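PDB 4NK2: hemoglobin-like protein from Methylacidiphilum infernorum, which binds heme and probably carries or binds oxygen, as a group II truncated hemoglobin of the globin fold. Local coordinates for residues Ala58-Glu61 / Leu62-Leu66; Glu72-Met75 / Lys76-Ile79. All blocks are in the same frame, centred on the assembly; numbering follows the deposited sequence.

Contact 1. Residues Ala58-Glu61 / Leu62-Leu66; sequences AGEE and LLRKL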
ATOM      1  N   ALA A  58       1.663  29.224  19.625  1.00 27.75           N
ATOM      2  CA  ALA A  58       0.532  28.482  20.164  1.00 30.13           C
ATOM      3  C   ALA A  58       0.630  28.134  21.644  1.00 34.51           C
ATOM      4  O   ALA A  58      -0.336  28.218  22.362  1.00 33.37           O
ATOM      5  CB  ALA A  58       0.297  27.233  19.350  1.00 29.66           C
ATOM      6  N   GLY A  59       1.805  27.719  22.080  1.00 34.01           N
ATOM      7  CA  GLY A  59       2.007  27.290  23.444  1.00 33.37           C
ATOM      8  C   GLY A  59       1.651  25.831  23.612  1.00 34.50           C
ATOM      9  O   GLY A  59       0.882  25.310  22.847  1.00 31.21           O
ATOM     10  N   GLU A  60       2.223  25.179  24.612  1.00 31.87           N
ATOM     11  CA  GLU A  60       1.981  23.767  24.839  1.00 33.89           C
ATOM     12  C   GLU A  60       0.515  23.436  25.089  1.00 35.01           C
ATOM     13  O   GLU A  60      -0.009  22.524  24.501  1.00 32.96           O
ATOM     14  CB  GLU A  60       2.844  23.240  25.982  1.00 35.23           C
ATOM     15  CG  GLU A  60       2.536  21.821  26.343  1.00 32.97           C
ATOM     16  CD  GLU A  60       3.558  21.190  27.254  1.00 39.86           C
ATOM     17  OE1 GLU A  60       4.636  21.755  27.445  1.00 36.36           O
ATOM     18  OE2 GLU A  60       3.275  20.120  27.787  1.00 33.40           O
ATOM     19  N   GLU A  61      -0.144  24.165  25.973  0.84 32.77           N
ATOM     20  CA  GLU A  61      -1.555  23.954  26.275  1.00 33.08           C
ATOM     21  C   GLU A  61      -2.438  23.854  25.032  1.00 32.17           C
ATOM     22  O   GLU A  61      -3.198  22.926  24.876  1.00 33.04           O
ATOM     23  CB  GLU A  61      -2.050  25.097  27.154  1.00 39.53           C
ATOM     24  CG  GLU A  61      -3.252  24.799  28.011  0.68 38.31           C
ATOM     25  CD  GLU A  61      -3.682  25.992  28.861  0.22 39.44           C
ATOM     26  OE1 GLU A  61      -3.281  26.086  30.033  0.72 40.11           O
ATOM     27  OE2 GLU A  61      -4.429  26.838  28.351  0.45 41.06           O
ATOM     28  N   LEU A  62      -2.332  24.836  24.155  1.00 31.49           N
ATOM     29  CA  LEU A  62      -3.160  24.888  22.949  1.00 31.69           C
ATOM     30  C   LEU A  62      -2.854  23.715  22.031  1.00 30.41           C
ATOM     31  O   LEU A  62      -3.759  23.137  21.426  1.00 27.57           O
ATOM     32  CB  LEU A  62      -2.888  26.186  22.185  1.00 33.46           C
ATOM     33  CG  LEU A  62      -4.038  26.803  21.386  1.00 44.26           C
ATOM     34  CD1 LEU A  62      -3.536  27.719  20.289  1.00 39.63           C
ATOM     35  CD2 LEU A  62      -4.914  25.752  20.808  1.00 36.44           C
ATOM     36  N   LEU A  63      -1.579  23.373  21.892  1.00 31.17           N
ATOM     37  CA  LEU A  63      -1.230  22.230  21.047  1.00 29.24           C
ATOM     38  C   LEU A  63      -1.821  20.944  21.607  1.00 29.97           C
ATOM     39  O   LEU A  63      -2.262  20.070  20.851  1.00 30.41           O
ATOM     40  CB  LEU A  63       0.290  22.121  20.872  1.00 28.47           C
ATOM     41  CG  LEU A  63       0.907  23.261  20.048  1.00 30.39           C
ATOM     42  CD1 LEU A  63       2.425  23.243  20.120  1.00 28.53           C
ATOM     43  CD2 LEU A  63       0.447  23.150  18.600  1.00 29.31           C
ATOM     44  N   ARG A  64      -1.855  20.804  22.925  1.00 31.05           N
ATOM     45  CA  ARG A  64      -2.421  19.569  23.471  1.00 30.33           C
ATOM     46  C   ARG A  64      -3.942  19.561  23.278  1.00 29.95           C
ATOM     47  O   ARG A  64      -4.551  18.512  23.037  1.00 29.95           O
ATOM     48  CB  ARG A  64      -2.033  19.374  24.947  1.00 33.18           C
ATOM     49  CG  ARG A  64      -0.519  19.287  25.186  1.00 29.74           C
ATOM     50  CD  ARG A  64      -0.174  18.801  26.592  1.00 33.18           C
ATOM     51  NE  ARG A  64       1.264  18.563  26.703  1.00 37.60           N
ATOM     52  CZ  ARG A  64       1.855  17.415  26.380  1.00 31.47           C
ATOM     53  NH1 ARG A  64       1.135  16.389  25.934  1.00 31.92           N
ATOM     54  NH2 ARG A  64       3.172  17.290  26.490  1.00 32.08           N
ATOM     55  N   LYS A  65      -4.558  20.738  23.355  1.00 33.30           N
ATOM     56  CA  LYS A  65      -6.005  20.826  23.179  1.00 32.52           C
ATOM     57  C   LYS A  65      -6.376  20.557  21.731  1.00 26.63           C
ATOM     58  O   LYS A  65      -7.384  19.897  21.449  1.00 31.09           O
ATOM     59  CB  LYS A  65      -6.526  22.197  23.599  1.00 30.22           C
ATOM     60  CG  LYS A  65      -8.035  22.344  23.435  1.00 31.25           C
ATOM     61  CD  LYS A  65      -8.496  23.782  23.794  1.00 39.44           C
ATOM     62  CE  LYS A  65      -9.989  23.919  23.558  1.00 44.65           C
ATOM     63  NZ  LYS A  65     -10.535  25.180  24.122  1.00 46.59           N
ATOM     64  N   LEU A  66      -5.553  21.062  20.812  1.00 25.39           N
ATOM     65  CA  LEU A  66      -5.744  20.821  19.382  1.00 27.96           C
ATOM     66  C   LEU A  66      -5.786  19.325  19.121  1.00 27.61           C
ATOM     67  O   LEU A  66      -6.656  18.823  18.404  1.00 28.32           O
ATOM     68  CB  LEU A  66      -4.585  21.440  18.595  1.00 23.56           C
ATOM     69  CG  LEU A  66      -4.406  20.997  17.143  1.00 26.13           C
ATOM     70  CD1 LEU A  66      -5.644  21.338  16.289  1.00 23.45           C
ATOM     71  CD2 LEU A  66      -3.135  21.613  16.530  1.00 24.65           C
TER
HETATM   72  O   HOH W   1      -1.039  27.443  24.955  1.00 40.95           O

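Contact 2. Residues Glu72-Met75 / Lys76-Ile79; sequences ENLM and KSKI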
ATOM      1  N   GLU A  72     -11.376  13.984  19.232  1.00 33.90           N
ATOM      2  CA  GLU A  72     -12.832  13.997  19.402  1.00 32.80           C
ATOM      3  C   GLU A  72     -13.507  13.943  18.029  1.00 33.49           C
ATOM      4  O   GLU A  72     -14.474  13.197  17.826  1.00 36.26           O
ATOM      5  CB  GLU A  72     -13.278  15.222  20.209  1.00 33.04           C
ATOM      6  CG  GLU A  72     -12.817  15.166  21.658  1.00 35.75           C
ATOM      7  CD  GLU A  72     -12.994  16.477  22.385  1.00 40.03           C
ATOM      8  OE1 GLU A  72     -13.633  17.393  21.824  1.00 45.20           O
ATOM      9  OE2 GLU A  72     -12.486  16.597  23.516  1.00 44.38           O
ATOM     10  N   ASN A  73     -12.987  14.715  17.075  1.00 32.82           N
ATOM     11  CA  ASN A  73     -13.517  14.709  15.714  1.00 30.93           C
ATOM     12  C   ASN A  73     -13.360  13.322  15.074  1.00 36.42           C
ATOM     13  O   ASN A  73     -14.285  12.799  14.461  1.00 34.58           O
ATOM     14  CB  ASN A  73     -12.822  15.783  14.856  1.00 31.71           C
ATOM     15  CG  ASN A  73     -13.196  17.209  15.279  1.00 36.12           C
ATOM     16  OD1 ASN A  73     -14.158  17.406  16.027  1.00 31.05           O
ATOM     17  ND2 ASN A  73     -12.436  18.205  14.802  1.00 29.96           N
ATOM     18  N   LEU A  74     -12.176  12.737  15.214  1.00 30.17           N
ATOM     19  CA  LEU A  74     -11.927  11.400  14.678  1.00 34.58           C
ATOM     20  C   LEU A  74     -12.923  10.355  15.200  1.00 35.35           C
ATOM     21  O   LEU A  74     -13.354   9.481  14.441  1.00 37.94           O
ATOM     22  CB  LEU A  74     -10.494  10.960  14.987  1.00 35.45           C
ATOM     23  CG  LEU A  74      -9.392  11.582  14.136  1.00 34.11           C
ATOM     24  CD1 LEU A  74      -8.036  11.196  14.701  1.00 35.65           C
ATOM     25  CD2 LEU A  74      -9.517  11.127  12.680  1.00 32.09           C
ATOM     26  N   MET A  75     -13.308  10.446  16.466  1.00 33.99           N
ATOM     27  CA  MET A  75     -14.231   9.478  17.037  1.00 41.21           C
ATOM     28  C   MET A  75     -15.637   9.636  16.467  1.00 44.22           C
ATOM     29  O   MET A  75     -16.417   8.709  16.486  1.00 43.10           O
ATOM     30  CB  MET A  75     -14.263   9.552  18.567  1.00 38.55           C
ATOM     31  CG  MET A  75     -12.972   9.193  19.298  1.00 36.27           C
ATOM     32  SD  MET A  75     -12.194   7.607  18.936  1.00 55.22           S
ATOM     33  CE  MET A  75     -13.451   6.458  19.408  1.00 48.53           C
ATOM     34  N   LYS A  76     -15.944  10.807  15.941  1.00 34.57           N
ATOM     35  CA  LYS A  76     -17.241  11.064  15.358  1.00 39.31           C
ATOM     36  C   LYS A  76     -17.242  10.870  13.860  1.00 37.52           C
ATOM     37  O   LYS A  76     -18.234  11.126  13.208  1.00 40.25           O
ATOM     38  CB  LYS A  76     -17.677  12.494  15.668  1.00 43.49           C
ATOM     39  CG  LYS A  76     -18.181  12.687  17.065  1.00 48.63           C
ATOM     40  CD  LYS A  76     -17.895  14.069  17.559  1.00 56.91           C
ATOM     41  CE  LYS A  76     -17.958  15.075  16.432  1.00 59.66           C
ATOM     42  NZ  LYS A  76     -18.040  16.462  16.946  1.00 68.91           N
ATOM     43  N   SER A  77     -16.122  10.422  13.318  1.00 33.84           N
ATOM     44  CA  SER A  77     -15.938  10.331  11.864  1.00 33.73           C
ATOM     45  C   SER A  77     -16.083   8.909  11.350  1.00 39.10           C
ATOM     46  O   SER A  77     -16.163   7.964  12.133  1.00 32.78           O
ATOM     47  CB  SER A  77     -14.545  10.822  11.484  1.00 36.53           C
ATOM     48  OG  SER A  77     -13.595   9.801  11.744  1.00 33.69           O
ATOM     49  N   LYS A  78     -16.056   8.756  10.035  1.00 37.85           N
ATOM     50  CA  LYS A  78     -16.196   7.456   9.404  1.00 39.60           C
ATOM     51  C   LYS A  78     -14.997   6.530   9.566  1.00 37.56           C
ATOM     52  O   LYS A  78     -15.054   5.393   9.160  1.00 36.68           O
ATOM     53  CB  LYS A  78     -16.516   7.613   7.925  1.00 42.60           C
ATOM     54  CG  LYS A  78     -17.951   7.971   7.623  1.00 48.58           C
ATOM     55  CD  LYS A  78     -18.063   8.551   6.233  1.00 59.55           C
ATOM     56  CE  LYS A  78     -19.497   8.577   5.743  1.00 70.33           C
ATOM     57  NZ  LYS A  78     -20.424   9.241   6.699  1.00 67.85           N
ATOM     58  N   ILE A  79     -13.913   7.008  10.157  1.00 32.83           N
ATOM     59  CA  ILE A  79     -12.811   6.098  10.506  1.00 33.62           C
ATOM     60  C   ILE A  79     -12.726   5.860  12.010  1.00 34.45           C
ATOM     61  O   ILE A  79     -11.681   5.434  12.526  1.00 32.47           O
ATOM     62  CB  ILE A  79     -11.438   6.572   9.974  1.00 34.86           C
ATOM     63  CG1 ILE A  79     -11.123   7.992  10.469  1.00 34.27           C
ATOM     64  CG2 ILE A  79     -11.398   6.481   8.454  1.00 35.64           C
ATOM     65  CD1 ILE A  79      -9.688   8.447  10.165  1.00 33.23           C
TER

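Contact 1. Residues Ala58-Glu61 / Leu62-Leu66
E60 and R64, one turn apart on helix 53-75, form an i to i+4 salt bridge. Their side chains run side by side and point the same way. CG of E60 lies anti to the backbone N (chi1 174°), and the extended chain carries the carboxylate alongside the R64 chain. R64 sets its CG beside its own backbone N (chi1 -60°) and runs extended from CG to NE. The guanidinium presents its NE side. NE lies 2.8 Å from OE2 of E60, and its N-H points fairly straight at that oxygen, on the anti side of the carboxylate. NH2 of R64 also reaches OE2 of E60, at 3.1 Å, but from above the carboxylate plane. One oxygen thus takes both bonds. OE2 stays close to the guanidinium plane, while the two flat groups are turned 52° apart. The other carboxylate oxygen, OE1, bonds to the hydroxyl of Y110, and R64 makes a cation-pi contact with Y110. NH2 of R64 has a second acid, D99 of helix 87-104, which probably helps fix the rotation of the guanidinium.

This helix belongs to the globin fold, and it is kinked here. The N atoms of E60 and E61 lack a bond to the preceding turn. G59 has backbone angles at which a CB would jam against the carbonyl O of A58. The regular pattern resumes with N of L63 on O of G59 at 3.3 Å, then N of R64 on O of E60 and N of K65 on O of E61. A water links the two turns at the kink: it donates to O of A58 and accepts from N of L62, 3.0 Å away.

A58 supplies an apolar contact: its CB touches CD1 of L62 at 4.0 Å and CG of L63 at 4.1 Å. L63 also packs on V102 and F150, and L62 rests on V148 and P151.

Contact 2. Residues Glu72-Met75 / Lys76-Ile79
S77 turns its OG into the position between its own backbone N and carbonyl carbon (chi1 79°), where it meets O of L74. I79 places CG1 in the same kind of position (chi1 56°), and its extended CD1 swings back toward L74.

OG of S77 donates to O of L74 at 2.7 Å, tilted modestly from the carbonyl plane. N of S77 bonds to the same oxygen at 3.1 Å, but from well above the plane. Both donors come from the same face, so one carbonyl near the end of the helix is gripped twice by one residue. OG also accepts from N of I79 at 3.2 Å, which makes an ST turn. The hydroxyl therefore joins the helix end to the loop. With an alanine in place of S77, N of I79 would probably lose its acceptor and O of L74 one of its two donors, leaving the loop less firmly held. N of K76 bonds to O of N73 at 3.0 Å, and more weakly to O of E72. The bent chain of K76 lies alongside O of E72, with CD 3.5 Å from it. NZ of K76 stops 4.1 Å from OD1 of N73.

CD2 of L74 meets CD1 of I79 at 3.7 Å, the two side chains crossing at a slant. The side chain of I79 comes within about 4 Å of the heme, and that of L74 within about 4 Å of the side chain of W137, a heme-binding residue.

Residues 72-79 lead from helix 53-75 into the loop toward helix 87-104. F83 of that loop packs on L74 and M75. Helix 131-147 lies alongside, where S77 touches I136 and C140, and ND2 of N73 bonds to O of C140.

Both contacts use helix 53-75, contact 1 at a kink in its first half and contact 2 where it gives way to a loop. Their centres are about 20 Å apart, and they do not touch. Contact 1 is a surface contact whose side-chain contact is carried by a salt bridge, with the side chain of R64 about 11 Å from the heme. Contact 2 is partly buried and has no salt bridge. A neutral hydroxyl and backbone groups do the polar work there, and I79 of its apolar pair comes close to the heme. Helix 87-104 takes E60, L63 and R64 of contact 1; helix 131-147 meets L66 of contact 1 and N73 and S77 of contact 2.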